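Local coordinates for protein phospholipase A1 (Streptomyces albidoflavus, PDB 4HYQ) that hydrolyses glycerophospholipids as a GDSL-family lipase, probably releasing the acyl chain at the sn-1 position, at residues Gly67-Asn70 against Ser71-Leu75; Ala111-Glu114 against Ser115-Gly119; Asp169-Asn172 against Ser173-Lys177. All coordinates share one frame; numbering follows the deposited sequence.

How the interactions relate
All three contacts are local and follow one another along the chain, with no nesting or crossing. Interaction 1 comes first and closes the tight turn between helix 58-65 and strand 73-79, the middle strand of the parallel sheet of this SGNH-type hydrolase. Interaction 2 is the junction between helices 99-115 and 117-131. Interaction 3 closes no loop, since it is a run of turns inside helix 158-181. Interaction 1 stands apart, about 15 Å from either of the others at the nearest atoms. Interactions 2 and 3 touch: Leu117 packs on Leu171, and Val113 and Glu114 pack on Leu170. They tie three helices together.

Interaction 1 of 3, residues Gly67-Asn70 against Ser71-Leu75; sequences GPLN and SSTSL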
loop_
_atom_site.group_PDB
_atom_site.type_symbol
_atom_site.label_atom_id
_atom_site.label_comp_id
_atom_site.label_asym_id
_atom_site.label_seq_id
_atom_site.Cartn_x
_atom_site.Cartn_y
_atom_site.Cartn_z
ATOM N N GLY A 67 -0.672 -9.405 -16.857
ATOM C CA GLY A 67 0.121 -9.945 -17.950
ATOM C C GLY A 67 1.411 -10.695 -17.655
ATOM O O GLY A 67 1.615 -11.790 -18.201
ATOM N N PRO A 68 2.309 -10.154 -16.811
ATOM C CA PRO A 68 3.570 -10.844 -16.516
ATOM C C PRO A 68 3.484 -12.111 -15.670
ATOM O O PRO A 68 4.467 -12.825 -15.554
ATOM C CB PRO A 68 4.434 -9.785 -15.827
ATOM C CG PRO A 68 3.625 -8.509 -15.836
ATOM C CD PRO A 68 2.195 -8.869 -16.100
ATOM N N LEU A 69 2.324 -12.391 -15.092
ATOM C CA LEU A 69 2.186 -13.583 -14.255
ATOM C C LEU A 69 2.106 -14.816 -15.135
ATOM O O LEU A 69 1.368 -14.826 -16.121
ATOM C CB LEU A 69 0.908 -13.511 -13.415
ATOM C CG LEU A 69 0.795 -12.365 -12.414
ATOM C CD1 LEU A 69 -0.597 -12.347 -11.820
ATOM C CD2 LEU A 69 1.841 -12.523 -11.337
ATOM N N ASN A 70 2.860 -15.852 -14.787
ATOM C CA ASN A 70 2.805 -17.089 -15.556
ATOM C C ASN A 70 3.306 -18.240 -14.704
ATOM O O ASN A 70 3.590 -18.064 -13.513
ATOM C CB ASN A 70 3.606 -16.978 -16.868
ATOM C CG ASN A 70 5.051 -16.566 -16.652
ATOM O OD1 ASN A 70 5.821 -17.257 -15.991
ATOM N ND2 ASN A 70 5.428 -15.428 -17.227
ATOM N N SER A 71 3.406 -19.416 -15.310
ATOM C CA SER A 71 3.843 -20.599 -14.583
ATOM C C SER A 71 5.275 -20.524 -14.064
ATOM O O SER A 71 5.658 -21.297 -13.181
ATOM C CB SER A 71 3.662 -21.843 -15.458
ATOM O OG SER A 71 4.511 -21.803 -16.587
ATOM N N SER A 72 6.077 -19.601 -14.591
ATOM C CA SER A 72 7.451 -19.483 -14.123
ATOM C C SER A 72 7.606 -18.434 -13.018
ATOM O O SER A 72 8.698 -18.243 -12.490
ATOM C CB SER A 72 8.397 -19.149 -15.281
ATOM O OG SER A 72 8.104 -17.868 -15.808
ATOM N N THR A 73 6.515 -17.765 -12.667
ATOM C CA THR A 73 6.575 -16.755 -11.613
ATOM C C THR A 73 6.754 -17.461 -10.267
ATOM O O THR A 73 6.010 -18.393 -9.958
ATOM C CB THR A 73 5.277 -15.940 -11.560
ATOM O OG1 THR A 73 5.027 -15.356 -12.849
ATOM C CG2 THR A 73 5.385 -14.838 -10.498
ATOM N N SER A 74 7.735 -17.031 -9.481
ATOM C CA SER A 74 7.962 -17.640 -8.179
ATOM C C SER A 74 7.628 -16.709 -7.011
ATOM O O SER A 74 7.474 -17.169 -5.883
ATOM C CB SER A 74 9.413 -18.109 -8.053
ATOM O OG SER A 74 10.318 -17.017 -8.071
ATOM N N LEU A 75 7.519 -15.409 -7.281
ATOM C CA LEU A 75 7.221 -14.444 -6.227
ATOM C C LEU A 75 6.331 -13.333 -6.759
ATOM O O LEU A 75 6.559 -12.826 -7.863
ATOM C CB LEU A 75 8.519 -13.823 -5.681
ATOM C CG LEU A 75 8.379 -12.749 -4.579
ATOM C CD1 LEU A 75 7.743 -13.370 -3.333
ATOM C CD2 LEU A 75 9.742 -12.147 -4.231
HETATM O O HOH W 1 7.268 -13.966 -13.841
HETATM O O HOH W 2 3.630 -19.429 -10.951
#
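Asn70 and Thr73 exchange two hydrogen bonds across a tight turn. The backbone N of Asn70 donates to Thr73 OG1 over 2.9 Å, nearly straight at 162°. In return Thr73 N donates to Asn70 O at 3.1 Å, which closes a type I beta turn. The Thr73 hydroxyl lies beside its own backbone N (chi1 -56°), and this turns OG1 back to Asn70. A second loop of bonds starts at the Asn70 side chain. Asn70 OD1 accepts from Ser72 N at 2.7 Å, in the carbonyl plane and on a lone pair, so an Asx turn is superposed on the beta turn. Ser72 OG is modelled only 2.4 Å from Asn70 OD1, so that bond is doubtful in its length. Two waters complete the shell. One lies 2.8 Å from Thr73 OG1 and reaches Pro68 O only weakly. The other donates to both Asn70 O and Thr73 O. A valine in place of Thr73 would probably leave the Asn70 N-H without its acceptor and the first water without its closer partner in this turn. On the apolar side, Leu69 CD2 approaches Thr73 CG2 at 4.3 Å. Further out, Lys131 NZ bonds to Gly67 O and Leu69 O. The turn leads into strand 73-79, where Ser74 pairs by backbone bonds with Gly4 of strand 4-9 and Asn136 of strand 136-140.

Interaction 2 of 3, residues Ala111-Glu114 against Ser115-Gly119; sequences AFVE and STLPG
Ser115 grips the carbonyl of Ala111 twice. Ser115 N donates to Ala111 O at 3.1 Å, and Ser115 OG donates to the same Ala111 O at 2.9 Å. The two donors come from opposite faces of the carbonyl plane. With chi1 at 74° the hydroxyl folds back over the preceding turn, where a side chain can double a helix bond. Ser115 OG is also an acceptor, taking Thr116 OG1 at 3.3 Å. The next carbonyl is shared as well. Phe112 O receives Thr116 N at 2.8 Å. Leu117 N reaches Phe112 O too, at 3.0 Å, from the opposite face. The second bond spans five residues, so the turn widens as helix 99-115 ends. Val113 O fares differently. It is buried here and has no hydrogen-bonding partner in the model. Its usual i+4 donor, Leu117 N, is turned to Phe112 O, and the next residue, Pro118, has no N-H; Pro118 CD sits 3.2 Å from Val113 O instead. The Phe112 ring lies under Thr116. Thr116 CB stands over one face, 3.9 Å from the Phe112 ring centroid and 21° off the normal, a CH-pi contact. Thr116 CG2 meets ring atom CE1 of Phe112 at 3.6 Å. Beyond the junction, Phe112 also touches Asp84 and Ala85 of a loop. Val113 and Leu117 pack on helix 158-181, while the chain turns into helix 117-131.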
loop_
_atom_site.group_PDB
_atom_site.type_symbol
_atom_site.label_atom_id
_atom_site.label_comp_id
_atom_site.label_asym_id
_atom_site.label_seq_id
_atom_site.Cartn_x
_atom_site.Cartn_y
_atom_site.Cartn_z
ATOM N N ALA A 111 -17.417 1.372 6.041
ATOM C CA ALA A 111 -18.541 0.505 5.689
ATOM C C ALA A 111 -18.248 -0.236 4.391
ATOM O O ALA A 111 -18.620 -1.397 4.240
ATOM C CB ALA A 111 -19.830 1.318 5.551
ATOM N N PHE A 112 -17.584 0.440 3.457
ATOM C CA PHE A 112 -17.225 -0.153 2.168
ATOM C C PHE A 112 -16.171 -1.231 2.394
ATOM O O PHE A 112 -16.212 -2.297 1.777
ATOM C CB PHE A 112 -16.661 0.924 1.234
ATOM C CG PHE A 112 -16.111 0.386 -0.061
ATOM C CD1 PHE A 112 -16.896 0.356 -1.208
ATOM C CD2 PHE A 112 -14.801 -0.089 -0.132
ATOM C CE1 PHE A 112 -16.385 -0.147 -2.411
ATOM C CE2 PHE A 112 -14.283 -0.594 -1.323
ATOM C CZ PHE A 112 -15.079 -0.618 -2.470
ATOM N N VAL A 113 -15.226 -0.943 3.280
ATOM C CA VAL A 113 -14.150 -1.877 3.590
ATOM C C VAL A 113 -14.693 -3.191 4.137
ATOM O O VAL A 113 -14.200 -4.258 3.781
ATOM C CB VAL A 113 -13.159 -1.268 4.611
ATOM C CG1 VAL A 113 -12.263 -2.360 5.206
ATOM C CG2 VAL A 113 -12.300 -0.202 3.926
ATOM N N GLU A 114 -15.711 -3.116 4.989
ATOM C CA GLU A 114 -16.294 -4.323 5.575
ATOM C C GLU A 114 -17.208 -5.099 4.643
ATOM O O GLU A 114 -17.170 -6.330 4.607
ATOM C CB GLU A 114 -17.128 -3.978 6.813
ATOM C CG GLU A 114 -16.377 -3.344 7.957
ATOM C CD GLU A 114 -17.320 -2.876 9.052
ATOM O OE1 GLU A 114 -18.065 -3.722 9.598
ATOM O OE2 GLU A 114 -17.323 -1.663 9.360
ATOM N N SER A 115 -18.022 -4.380 3.881
ATOM C CA SER A 115 -19.017 -5.015 3.028
ATOM C C SER A 115 -18.713 -5.264 1.565
ATOM O O SER A 115 -19.254 -6.196 0.971
ATOM C CB SER A 115 -20.307 -4.204 3.088
ATOM O OG SER A 115 -20.159 -3.001 2.343
ATOM N N THR A 116 -17.862 -4.440 0.973
ATOM C CA THR A 116 -17.592 -4.573 -0.443
ATOM C C THR A 116 -16.173 -4.959 -0.824
ATOM O O THR A 116 -15.956 -5.720 -1.772
ATOM C CB THR A 116 -17.953 -3.264 -1.151
ATOM O OG1 THR A 116 -19.295 -2.901 -0.805
ATOM C CG2 THR A 116 -17.848 -3.416 -2.653
ATOM N N LEU A 117 -15.198 -4.434 -0.103
ATOM C CA LEU A 117 -13.822 -4.744 -0.428
ATOM C C LEU A 117 -13.455 -6.234 -0.374
ATOM O O LEU A 117 -12.724 -6.717 -1.231
ATOM C CB LEU A 117 -12.876 -3.955 0.476
ATOM C CG LEU A 117 -11.387 -4.126 0.145
ATOM C CD1 LEU A 117 -11.090 -3.649 -1.276
ATOM C CD2 LEU A 117 -10.570 -3.345 1.160
ATOM N N PRO A 118 -13.955 -6.986 0.624
ATOM C CA PRO A 118 -13.570 -8.406 0.648
ATOM C C PRO A 118 -13.795 -9.140 -0.674
ATOM O O PRO A 118 -12.929 -9.892 -1.129
ATOM C CB PRO A 118 -14.422 -8.974 1.781
ATOM C CG PRO A 118 -14.536 -7.820 2.718
ATOM C CD PRO A 118 -14.828 -6.665 1.769
ATOM N N GLY A 119 -14.954 -8.925 -1.289
ATOM C CA GLY A 119 -15.254 -9.590 -2.551
ATOM C C GLY A 119 -14.313 -9.211 -3.677
ATOM O O GLY A 119 -13.922 -10.063 -4.488
#

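Interaction 3 of 3, residues Asp169-Asn172 against Ser173-Lys177; sequences DLLN and SVISK
Asn172 O is met by two groups of Ser176. The backbone N of Ser176 donates to Asn172 O at 2.9 Å, a regular helix bond. Ser176 OG is also 2.9 Å from Asn172 O. Ser176 OG lies 2.8 Å from Ser173 O as well, and its one proton could go to either carbonyl. Its chi1 of 57° tips it back over the previous turn, where both oxygens are near. The other turns are bonded in the same i to i+4 pattern. Ser173 N reaches Asp169 O at 2.9 Å, though bent to 142° at the hydrogen. Val174 N donates to Leu170 O, and Ile175 N donates to Leu171 O at 3.0 Å. Side chains meet one turn apart as well. Ile175 CG1 stands beside its backbone N (chi1 -70°), which brings the chain across to Leu171. There Ile175 CD1 meets Leu171 CG at 3.9 Å, the two side chains lying aslant. Ile175 CG1 is also close to Leu171 O, at 3.3 Å. Asp169 is salt-bridged to Arg144, and Asn172 OD1 accepts from Tyr142 N. Leu170 and Val174 pack on helix 99-115, and Ile175 on Tyr125 of helix 117-131. The chemistry is therefore divided: backbone bonds pair the polar main-chain groups of this stretch, while aliphatic side chains pack against the neighbouring helices.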
loop_
_atom_site.group_PDB
_atom_site.type_symbol
_atom_site.label_atom_id
_atom_site.label_comp_id
_atom_site.label_asym_id
_atom_site.label_seq_id
_atom_site.Cartn_x
_atom_site.Cartn_y
_atom_site.Cartn_z
ATOM N N ASP A 169 -6.690 0.306 10.477
ATOM C CA ASP A 169 -6.759 -0.961 11.211
ATOM C C ASP A 169 -7.781 -1.905 10.590
ATOM O O ASP A 169 -7.500 -3.095 10.388
ATOM C CB ASP A 169 -7.112 -0.717 12.682
ATOM C CG ASP A 169 -5.969 -0.100 13.463
ATOM O OD1 ASP A 169 -4.827 -0.073 12.961
ATOM O OD2 ASP A 169 -6.207 0.349 14.603
ATOM N N LEU A 170 -8.959 -1.376 10.275
ATOM C CA LEU A 170 -10.022 -2.178 9.678
ATOM C C LEU A 170 -9.617 -2.676 8.292
ATOM O O LEU A 170 -9.860 -3.836 7.935
ATOM C CB LEU A 170 -11.319 -1.364 9.581
ATOM C CG LEU A 170 -12.523 -2.074 8.961
ATOM C CD1 LEU A 170 -13.013 -3.166 9.914
ATOM C CD2 LEU A 170 -13.642 -1.074 8.683
ATOM N N LEU A 171 -9.003 -1.797 7.502
ATOM C CA LEU A 171 -8.563 -2.178 6.164
ATOM C C LEU A 171 -7.527 -3.297 6.258
ATOM O O LEU A 171 -7.624 -4.298 5.552
ATOM C CB LEU A 171 -7.958 -0.961 5.428
ATOM C CG LEU A 171 -7.338 -1.166 4.041
ATOM C CD1 LEU A 171 -8.388 -1.712 3.069
ATOM C CD2 LEU A 171 -6.800 0.189 3.530
ATOM N N ASN A 172 -6.552 -3.136 7.147
ATOM C CA ASN A 172 -5.505 -4.147 7.300
ATOM C C ASN A 172 -6.074 -5.457 7.830
ATOM O O ASN A 172 -5.579 -6.535 7.500
ATOM C CB ASN A 172 -4.400 -3.641 8.223
ATOM C CG ASN A 172 -3.513 -2.613 7.545
ATOM O OD1 ASN A 172 -3.321 -2.657 6.325
ATOM N ND2 ASN A 172 -2.955 -1.698 8.328
ATOM N N SER A 173 -7.119 -5.364 8.643
ATOM C CA SER A 173 -7.746 -6.570 9.181
ATOM C C SER A 173 -8.387 -7.360 8.039
ATOM O O SER A 173 -8.221 -8.582 7.940
ATOM C CB SER A 173 -8.800 -6.191 10.230
ATOM O OG SER A 173 -9.499 -7.339 10.663
ATOM N N VAL A 174 -9.104 -6.662 7.162
ATOM C CA VAL A 174 -9.762 -7.305 6.026
ATOM C C VAL A 174 -8.724 -7.922 5.095
ATOM O O VAL A 174 -8.887 -9.056 4.620
ATOM C CB VAL A 174 -10.615 -6.300 5.220
ATOM C CG1 VAL A 174 -11.010 -6.902 3.875
ATOM C CG2 VAL A 174 -11.877 -5.947 6.001
ATOM N N ILE A 175 -7.657 -7.178 4.820
ATOM C CA ILE A 175 -6.609 -7.679 3.939
ATOM C C ILE A 175 -5.915 -8.907 4.535
ATOM O O ILE A 175 -5.714 -9.910 3.850
ATOM C CB ILE A 175 -5.542 -6.593 3.669
ATOM C CG1 ILE A 175 -6.152 -5.495 2.794
ATOM C CG2 ILE A 175 -4.304 -7.220 3.009
ATOM C CD1 ILE A 175 -5.308 -4.204 2.740
ATOM N N SER A 176 -5.555 -8.833 5.808
ATOM C CA SER A 176 -4.858 -9.955 6.434
ATOM C C SER A 176 -5.709 -11.224 6.408
ATOM O O SER A 176 -5.195 -12.315 6.144
ATOM C CB SER A 176 -4.470 -9.618 7.875
ATOM O OG SER A 176 -5.608 -9.254 8.642
ATOM N N LYS A 177 -7.003 -11.078 6.662
ATOM C CA LYS A 177 -7.891 -12.232 6.654
ATOM C C LYS A 177 -8.043 -12.793 5.249
ATOM O O LYS A 177 -8.019 -14.009 5.061
ATOM C CB LYS A 177 -9.251 -11.856 7.235
ATOM C CG LYS A 177 -9.192 -11.579 8.724
ATOM C CD LYS A 177 -10.513 -11.044 9.257
ATOM C CE LYS A 177 -10.458 -10.877 10.770
ATOM N NZ LYS A 177 -11.761 -10.398 11.304
#